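Local structure of putative cytoplasmic protein (2GK3) at residues E[16-21]-E[40-45]; E[125-130]-E[228-233]. The protein is of unknown function but belongs to a glutamine amidotransferase-like family and assembles into hexamers. One frame throughout, in Å; residues are numbered along the deposited sequence.

Contact 1: E[16-21]-E[40-45]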
ATOM      1  N   ILE E  16       6.534   3.399 -26.690  1.00 31.55           N
ATOM      2  CA  ILE E  16       5.600   3.191 -25.602  1.00 30.58           C
ATOM      3  C   ILE E  16       6.273   2.625 -24.348  1.00 31.17           C
ATOM      4  O   ILE E  16       7.029   1.645 -24.397  1.00 31.81           O
ATOM      5  CB  ILE E  16       4.425   2.293 -26.018  1.00 30.68           C
ATOM      6  CG1 ILE E  16       3.855   2.720 -27.380  1.00 30.22           C
ATOM      7  CG2 ILE E  16       3.344   2.320 -24.963  1.00 29.05           C
ATOM      8  CD1 ILE E  16       2.765   1.773 -27.936  1.00 30.74           C
ATOM      9  N   GLY E  17       6.013   3.263 -23.217  1.00 30.86           N
ATOM     10  CA  GLY E  17       6.338   2.673 -21.927  1.00 31.35           C
ATOM     11  C   GLY E  17       7.360   3.462 -21.170  1.00 31.17           C
ATOM     12  O   GLY E  17       7.344   4.670 -21.210  1.00 31.05           O
ATOM     13  N   GLU E  18       8.242   2.765 -20.466  1.00 32.20           N
ATOM     14  CA  GLU E  18       9.385   3.391 -19.771  1.00 32.67           C
ATOM     15  C   GLU E  18       9.009   4.538 -18.825  1.00 32.87           C
ATOM     16  O   GLU E  18       9.726   5.529 -18.706  1.00 32.55           O
ATOM     17  CB  GLU E  18      10.479   3.817 -20.775  1.00 32.56           C
ATOM     18  CG  GLU E  18      11.302   2.667 -21.313  1.00 33.35           C
ATOM     19  CD  GLU E  18      12.169   1.993 -20.254  1.00 35.32           C
ATOM     20  OE1 GLU E  18      12.491   2.626 -19.221  1.00 35.16           O
ATOM     21  OE2 GLU E  18      12.534   0.815 -20.458  1.00 38.03           O
ATOM     22  N   SER E  19       7.885   4.370 -18.135  1.00 33.39           N
ATOM     23  CA  SER E  19       7.482   5.298 -17.086  1.00 33.44           C
ATOM     24  C   SER E  19       6.836   4.555 -15.933  1.00 33.26           C
ATOM     25  O   SER E  19       6.291   3.470 -16.119  1.00 33.35           O
ATOM     26  CB  SER E  19       6.526   6.349 -17.641  1.00 33.16           C
ATOM     27  OG  SER E  19       5.356   5.744 -18.119  1.00 32.77           O
ATOM     28  N   TRP E  20       6.909   5.143 -14.744  1.00 32.97           N
ATOM     29  CA  TRP E  20       6.332   4.531 -13.563  1.00 33.70           C
ATOM     30  C   TRP E  20       6.016   5.562 -12.478  1.00 33.49           C
ATOM     31  O   TRP E  20       6.558   6.670 -12.483  1.00 33.11           O
ATOM     32  CB  TRP E  20       7.242   3.411 -13.021  1.00 33.67           C
ATOM     33  CG  TRP E  20       8.624   3.873 -12.780  1.00 34.74           C
ATOM     34  CD1 TRP E  20       9.078   4.533 -11.672  1.00 35.59           C
ATOM     35  CD2 TRP E  20       9.752   3.737 -13.654  1.00 34.04           C
ATOM     36  NE1 TRP E  20      10.418   4.806 -11.799  1.00 36.28           N
ATOM     37  CE2 TRP E  20      10.855   4.333 -13.008  1.00 35.76           C
ATOM     38  CE3 TRP E  20       9.940   3.163 -14.913  1.00 35.02           C
ATOM     39  CZ2 TRP E  20      12.123   4.379 -13.582  1.00 35.02           C
ATOM     40  CZ3 TRP E  20      11.188   3.210 -15.481  1.00 34.63           C
ATOM     41  CH2 TRP E  20      12.265   3.813 -14.821  1.00 34.99           C
ATOM     42  N   HIS E  21       5.157   5.161 -11.536  0.50 33.61           N
ATOM     43  CA  HIS E  21       4.692   5.997 -10.427  0.50 33.76           C
ATOM     44  C   HIS E  21       4.926   5.245  -9.104  0.50 33.67           C
ATOM     45  O   HIS E  21       4.108   4.398  -8.726  0.50 33.92           O
ATOM     46  CB  HIS E  21       3.176   6.265 -10.566  0.50 33.90           C
ATOM     47  CG  HIS E  21       2.806   7.329 -11.559  0.50 33.90           C
ATOM     48  ND1 HIS E  21       2.464   7.047 -12.863  0.50 34.96           N
ATOM     49  CD2 HIS E  21       2.661   8.668 -11.419  0.50 35.20           C
ATOM     50  CE1 HIS E  21       2.156   8.167 -13.495  0.50 34.73           C
ATOM     51  NE2 HIS E  21       2.268   9.167 -12.640  0.50 35.19           N
ATOM     52  N   GLU E  40      10.606   8.847 -15.493  1.00 37.04           N
ATOM     53  CA  GLU E  40      10.649   8.265 -16.818  1.00 36.44           C
ATOM     54  C   GLU E  40      12.013   7.627 -17.001  1.00 36.34           C
ATOM     55  O   GLU E  40      13.020   8.198 -16.596  1.00 36.06           O
ATOM     56  CB  GLU E  40      10.363   9.322 -17.862  1.00 36.11           C
ATOM     57  CG  GLU E  40       8.927   9.758 -17.778  1.00 37.56           C
ATOM     58  CD  GLU E  40       8.541  10.797 -18.793  1.00 38.04           C
ATOM     59  OE1 GLU E  40       7.326  11.022 -18.936  1.00 37.98           O
ATOM     60  OE2 GLU E  40       9.432  11.376 -19.449  1.00 39.72           O
ATOM     61  N   GLY E  41      12.032   6.435 -17.597  1.00 36.44           N
ATOM     62  CA  GLY E  41      13.195   5.568 -17.551  1.00 36.50           C
ATOM     63  C   GLY E  41      14.134   5.589 -18.734  1.00 36.88           C
ATOM     64  O   GLY E  41      15.271   5.124 -18.613  1.00 36.49           O
ATOM     65  N   ALA E  42      13.661   6.119 -19.865  1.00 37.39           N
ATOM     66  CA  ALA E  42      14.420   6.106 -21.126  1.00 38.15           C
ATOM     67  C   ALA E  42      14.764   7.496 -21.704  1.00 38.47           C
ATOM     68  O   ALA E  42      14.957   7.645 -22.913  1.00 39.00           O
ATOM     69  CB  ALA E  42      13.715   5.233 -22.175  1.00 37.18           C
ATOM     70  N   THR E  43      14.869   8.500 -20.845  1.00 39.18           N
ATOM     71  CA  THR E  43      15.217   9.862 -21.273  1.00 39.85           C
ATOM     72  C   THR E  43      16.485   9.885 -22.145  1.00 39.98           C
ATOM     73  O   THR E  43      16.500  10.499 -23.219  1.00 40.05           O
ATOM     74  CB  THR E  43      15.302  10.808 -20.034  1.00 40.23           C
ATOM     75  OG1 THR E  43      14.047  10.755 -19.328  1.00 41.76           O
ATOM     76  CG2 THR E  43      15.570  12.271 -20.432  1.00 39.97           C
ATOM     77  N   TRP E  44      17.528   9.178 -21.702  1.00 40.42           N
ATOM     78  CA  TRP E  44      18.764   9.024 -22.476  1.00 40.73           C
ATOM     79  C   TRP E  44      18.556   8.469 -23.886  1.00 40.20           C
ATOM     80  O   TRP E  44      18.950   9.099 -24.881  1.00 40.23           O
ATOM     81  CB  TRP E  44      19.760   8.141 -21.719  1.00 42.17           C
ATOM     82  CG  TRP E  44      21.057   7.885 -22.455  1.00 43.31           C
ATOM     83  CD1 TRP E  44      21.577   6.671 -22.797  1.00 45.06           C
ATOM     84  CD2 TRP E  44      21.996   8.868 -22.921  1.00 44.54           C
ATOM     85  NE1 TRP E  44      22.786   6.829 -23.442  1.00 45.36           N
ATOM     86  CE2 TRP E  44      23.065   8.168 -23.532  1.00 45.23           C
ATOM     87  CE3 TRP E  44      22.045  10.270 -22.867  1.00 44.75           C
ATOM     88  CZ2 TRP E  44      24.172   8.825 -24.091  1.00 45.42           C
ATOM     89  CZ3 TRP E  44      23.136  10.925 -23.427  1.00 44.95           C
ATOM     90  CH2 TRP E  44      24.189  10.202 -24.030  1.00 45.75           C
ATOM     91  N   LEU E  45      17.961   7.282 -23.963  1.00 39.16           N
ATOM     92  CA  LEU E  45      17.683   6.656 -25.237  1.00 38.52           C
ATOM     93  C   LEU E  45      16.926   7.622 -26.154  1.00 37.80           C
ATOM     94  O   LEU E  45      17.330   7.842 -27.289  1.00 38.11           O
ATOM     95  CB  LEU E  45      16.847   5.393 -25.035  1.00 38.46           C
ATOM     96  CG  LEU E  45      16.922   4.238 -26.041  1.00 38.77           C
ATOM     97  CD1 LEU E  45      15.584   3.523 -26.122  1.00 38.32           C
ATOM     98  CD2 LEU E  45      17.396   4.626 -27.436  1.00 38.74           C
TER
HETATM   99  O   HOH W   1      11.100   7.664 -20.528  1.00 37.08           O

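Contact 2: E[125-130]-E[228-233]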
ATOM      1  N   GLY E 125      13.584  -5.567 -23.419  1.00 29.06           N
ATOM      2  CA  GLY E 125      13.436  -6.329 -22.181  1.00 29.39           C
ATOM      3  C   GLY E 125      13.407  -5.541 -20.890  1.00 29.85           C
ATOM      4  O   GLY E 125      13.852  -4.389 -20.831  1.00 30.48           O
ATOM      5  N   GLY E 126      12.897  -6.178 -19.839  1.00 29.65           N
ATOM      6  CA  GLY E 126      12.749  -5.548 -18.527  1.00 28.83           C
ATOM      7  C   GLY E 126      11.753  -6.281 -17.639  1.00 28.62           C
ATOM      8  O   GLY E 126      11.241  -7.338 -18.017  1.00 28.69           O
ATOM      9  N   TYR E 127      11.477  -5.717 -16.456  1.00 28.77           N
ATOM     10  CA  TYR E 127      10.611  -6.345 -15.467  1.00 28.27           C
ATOM     11  C   TYR E 127       9.163  -6.388 -15.956  1.00 28.47           C
ATOM     12  O   TYR E 127       8.437  -7.315 -15.607  1.00 28.05           O
ATOM     13  CB  TYR E 127      10.715  -5.635 -14.113  1.00 29.21           C
ATOM     14  CG  TYR E 127      11.945  -5.994 -13.252  1.00 28.99           C
ATOM     15  CD1 TYR E 127      13.091  -6.573 -13.814  1.00 29.66           C
ATOM     16  CD2 TYR E 127      11.949  -5.737 -11.885  1.00 27.74           C
ATOM     17  CE1 TYR E 127      14.214  -6.885 -13.035  1.00 30.97           C
ATOM     18  CE2 TYR E 127      13.050  -6.046 -11.095  1.00 29.92           C
ATOM     19  CZ  TYR E 127      14.186  -6.619 -11.676  1.00 30.65           C
ATOM     20  OH  TYR E 127      15.278  -6.934 -10.891  1.00 31.30           O
ATOM     21  N   LEU E 128       8.756  -5.404 -16.772  1.00 27.52           N
ATOM     22  CA  LEU E 128       7.392  -5.388 -17.364  1.00 28.17           C
ATOM     23  C   LEU E 128       7.368  -5.600 -18.868  1.00 27.66           C
ATOM     24  O   LEU E 128       6.497  -5.118 -19.572  1.00 26.92           O
ATOM     25  CB  LEU E 128       6.545  -4.174 -16.883  1.00 27.86           C
ATOM     26  CG  LEU E 128       6.075  -4.838 -15.585  1.00 29.05           C
ATOM     27  CD1 LEU E 128       6.605  -4.269 -14.278  1.00 27.87           C
ATOM     28  CD2 LEU E 128       4.618  -5.327 -15.501  1.00 28.55           C
ATOM     29  N   SER E 129       8.375  -6.333 -19.331  1.00 27.90           N
ATOM     30  CA  SER E 129       8.448  -6.821 -20.696  1.00 27.93           C
ATOM     31  C   SER E 129       8.426  -8.367 -20.694  1.00 27.24           C
ATOM     32  O   SER E 129       8.716  -9.001 -19.669  1.00 25.57           O
ATOM     33  CB  SER E 129       9.737  -6.315 -21.340  1.00 28.48           C
ATOM     34  OG  SER E 129       9.680  -4.927 -21.636  1.00 29.29           O
ATOM     35  N   PHE E 130       8.080  -8.944 -21.850  1.00 27.08           N
ATOM     36  CA  PHE E 130       8.032 -10.392 -22.068  1.00 26.33           C
ATOM     37  C   PHE E 130       7.182 -11.057 -20.988  1.00 27.26           C
ATOM     38  O   PHE E 130       5.964 -10.787 -20.907  1.00 26.74           O
ATOM     39  CB  PHE E 130       9.451 -10.969 -22.226  1.00 25.85           C
ATOM     40  CG  PHE E 130      10.193 -10.378 -23.405  1.00 24.33           C
ATOM     41  CD1 PHE E 130       9.778 -10.654 -24.708  1.00 21.55           C
ATOM     42  CD2 PHE E 130      11.261  -9.489 -23.208  1.00 22.59           C
ATOM     43  CE1 PHE E 130      10.440 -10.064 -25.818  1.00 22.80           C
ATOM     44  CE2 PHE E 130      11.922  -8.895 -24.296  1.00 20.49           C
ATOM     45  CZ  PHE E 130      11.518  -9.174 -25.597  1.00 21.19           C
ATOM     46  N   SER E 228      18.045   0.690 -20.200  1.00 34.02           N
ATOM     47  CA  SER E 228      18.244   1.554 -19.046  1.00 34.21           C
ATOM     48  C   SER E 228      18.653   0.730 -17.815  1.00 34.26           C
ATOM     49  O   SER E 228      18.516  -0.501 -17.824  1.00 33.82           O
ATOM     50  CB  SER E 228      16.922   2.285 -18.752  1.00 34.91           C
ATOM     51  OG  SER E 228      16.510   3.100 -19.837  1.00 36.14           O
ATOM     52  N   PRO E 229      19.126   1.403 -16.736  1.00 34.65           N
ATOM     53  CA  PRO E 229      19.474   0.716 -15.472  1.00 34.23           C
ATOM     54  C   PRO E 229      18.257   0.018 -14.872  1.00 33.78           C
ATOM     55  O   PRO E 229      17.146   0.406 -15.204  1.00 34.00           O
ATOM     56  CB  PRO E 229      19.900   1.864 -14.548  1.00 34.35           C
ATOM     57  CG  PRO E 229      20.248   3.006 -15.458  1.00 34.48           C
ATOM     58  CD  PRO E 229      19.330   2.865 -16.636  1.00 34.74           C
ATOM     59  N   HIS E 230      18.455  -1.002 -14.023  1.00 33.20           N
ATOM     60  CA  HIS E 230      19.822  -1.483 -13.673  1.00 32.58           C
ATOM     61  C   HIS E 230      20.450  -2.507 -14.637  1.00 32.21           C
ATOM     62  O   HIS E 230      21.654  -2.700 -14.622  1.00 32.62           O
ATOM     63  CB  HIS E 230      19.912  -1.948 -12.209  1.00 32.46           C
ATOM     64  CG  HIS E 230      19.438  -3.351 -11.965  1.00 32.50           C
ATOM     65  ND1 HIS E 230      18.115  -3.727 -12.073  1.00 31.77           N
ATOM     66  CD2 HIS E 230      20.115  -4.461 -11.585  1.00 33.40           C
ATOM     67  CE1 HIS E 230      17.998  -5.010 -11.779  1.00 32.88           C
ATOM     68  NE2 HIS E 230      19.199  -5.480 -11.483  1.00 34.34           N
ATOM     69  N   TRP E 231      19.645  -3.146 -15.478  1.00 32.17           N
ATOM     70  CA  TRP E 231      20.158  -4.143 -16.427  1.00 31.56           C
ATOM     71  C   TRP E 231      21.050  -3.530 -17.499  1.00 32.58           C
ATOM     72  O   TRP E 231      22.108  -4.090 -17.813  1.00 32.45           O
ATOM     73  CB  TRP E 231      19.019  -4.880 -17.098  1.00 29.86           C
ATOM     74  CG  TRP E 231      18.410  -5.927 -16.270  1.00 27.76           C
ATOM     75  CD1 TRP E 231      18.727  -6.257 -14.984  1.00 27.83           C
ATOM     76  CD2 TRP E 231      17.322  -6.774 -16.649  1.00 27.48           C
ATOM     77  NE1 TRP E 231      17.917  -7.275 -14.545  1.00 27.81           N
ATOM     78  CE2 TRP E 231      17.051  -7.620 -15.554  1.00 27.52           C
ATOM     79  CE3 TRP E 231      16.559  -6.919 -17.824  1.00 26.76           C
ATOM     80  CZ2 TRP E 231      16.037  -8.588 -15.591  1.00 27.44           C
ATOM     81  CZ3 TRP E 231      15.549  -7.893 -17.853  1.00 26.91           C
ATOM     82  CH2 TRP E 231      15.291  -8.693 -16.749  1.00 26.00           C
ATOM     83  N   GLY E 232      20.605  -2.412 -18.082  1.00 33.27           N
ATOM     84  CA  GLY E 232      21.450  -1.611 -18.963  1.00 34.64           C
ATOM     85  C   GLY E 232      22.423  -0.821 -18.097  1.00 35.65           C
ATOM     86  O   GLY E 232      22.014   0.025 -17.307  1.00 35.94           O
ATOM     87  N   THR E 233      23.711  -1.112 -18.221  1.00 36.84           N
ATOM     88  CA  THR E 233      24.719  -0.460 -17.384  1.00 38.16           C
ATOM     89  C   THR E 233      25.094   0.911 -17.914  1.00 39.10           C
ATOM     90  O   THR E 233      24.886   1.197 -19.089  1.00 39.61           O
ATOM     91  CB  THR E 233      25.991  -1.290 -17.262  1.00 37.68           C
ATOM     92  OG1 THR E 233      26.498  -1.570 -18.573  1.00 37.56           O
ATOM     93  CG2 THR E 233      25.702  -2.575 -16.510  1.00 37.64           C
TER

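Contact 1: E[16-21]-E[40-45]
Ser19 and Glu40 pair at the base of a long antiparallel hairpin, formed by strands 12-28 and 31-40. They are a non-hydrogen-bonded pair with CA atoms 4.3 Å apart, and both side chains lie on the same face. The contact between them is light: CB of Ser19 meets CG of Glu40. Their polar ends turn to other partners, Ser19 OG to Ala61 N and Glu40 OE1 to Tyr38 OH.

Next to this pair Glu18 interrupts its strand, with backbone angles in the left-handed helical region. Its carbonyl oxygen is the main polar link. Gly41 N donates to Glu18 O at 2.7 Å, nearly straight at 171° at the hydrogen. The donor lies above the carbonyl plane, 35° out of it. A water gives a second bond to the same oxygen, 3.1 Å from Glu18 O, and accepts one from Ala42 N. CA of Glu40 adds a C-H...O contact. One oxygen thus holds the backbone where it leaves the hairpin.

Gly41 has no side chain, and its CA packs closely against two groups. CH2 of the Trp20 indole reaches it obliquely at 3.4 Å. The bond of Trp20 NE1 to Glu39 OE2 helps fix the indole's other end. The Glu18 chain bends at chi2 (-67°), which places CD, and OE1 beyond it approaches Gly41 CA at 3.5 Å. Glu18 CG touches Ala42 CB at 3.6 Å. The far oxygen, Glu18 OE2, bonds Ser84 OG and lies close to Asp226 OD1.

Beyond the contact, His21 pairs with a strand of the second subunit, which carries the sheet across the interface. Ala42 is the N-cap of helix 43-51. Strand 31-40 thus runs through Gly41 into that helix, beside the parallel strands of what is probably a class I glutamine amidotransferase-like fold.

Contact 2: E[125-130]-E[228-233]
The turn that brings Trp231 against Tyr127 is closed by a backbone bond from Gly232 N to Ser228 O, 2.8 Å long. Within it the peptide bond between Pro229 and His230 is cis. The opposing segment contains a type I beta turn from Gly126 to Ser129, and its closing bond, from Ser129 N to Gly126 O, is weak. The two loops follow the neighbouring parallel strands 120-124 and 218-223. They meet through an offset edge-to-face aromatic pair.

Tyr127 supplies the edge and Trp231 the face. The Tyr127 ring and the six-membered ring of Trp231 have centroids 5.5 Å apart and planes at 72°. The closest atoms are Tyr127 CE1 and Trp231 CZ2, at 3.6 Å. CD1 of Tyr127 lies 3.9 Å above the plane of the Trp231 indole, offset toward the rim. Further round that ring, Trp231 CZ3 packs on the backbone of Gly126, 3.7 Å from its CA.

Glu160 bonds Trp231 NE1 through OE1 and, weakly, Tyr127 OH through OE2, while Arg158 makes a cation-pi contact with the Tyr127 ring. Other copies close in here too: Phe33 of the second subunit meets the tyrosine edge-to-face, and Phe98 of the fourth subunit meets His230 in the same way.

His230 has CG between backbone N and carbonyl carbon (chi1 83°). Its imidazole packs one face on CD1 of the next residue, Trp231, which lies 3.5 Å from the imidazole plane, toward the rim. His230 ND1 and Trp231 N also bond a glycerol, probably from crystallisation, which may mark a pocket. The Tyr127 and His230 side chains cross at about a right angle, and Tyr127 OH touches His230 CE1 at the imidazole edge, 3.4 Å away.

Contact 2 is the more buried of the two; contact 1 is partly buried. They hold different elements. Contact 1 sits on a strand-helix junction, and contact 2 on loops alone. The chemistry differs accordingly: backbone polar bonds and a water in 16-21 with 40-45, aromatic packing in 125-130 with 228-233. Next to contact 1, His21 carries the sheet into another subunit of the hexamer, while contact 2 meets other subunits mainly through its own aromatic side chains. Their centres are about 11 Å apart, and they touch where Gly41 O and Ser228 OG, 2.7 Å apart, probably form a hydrogen bond.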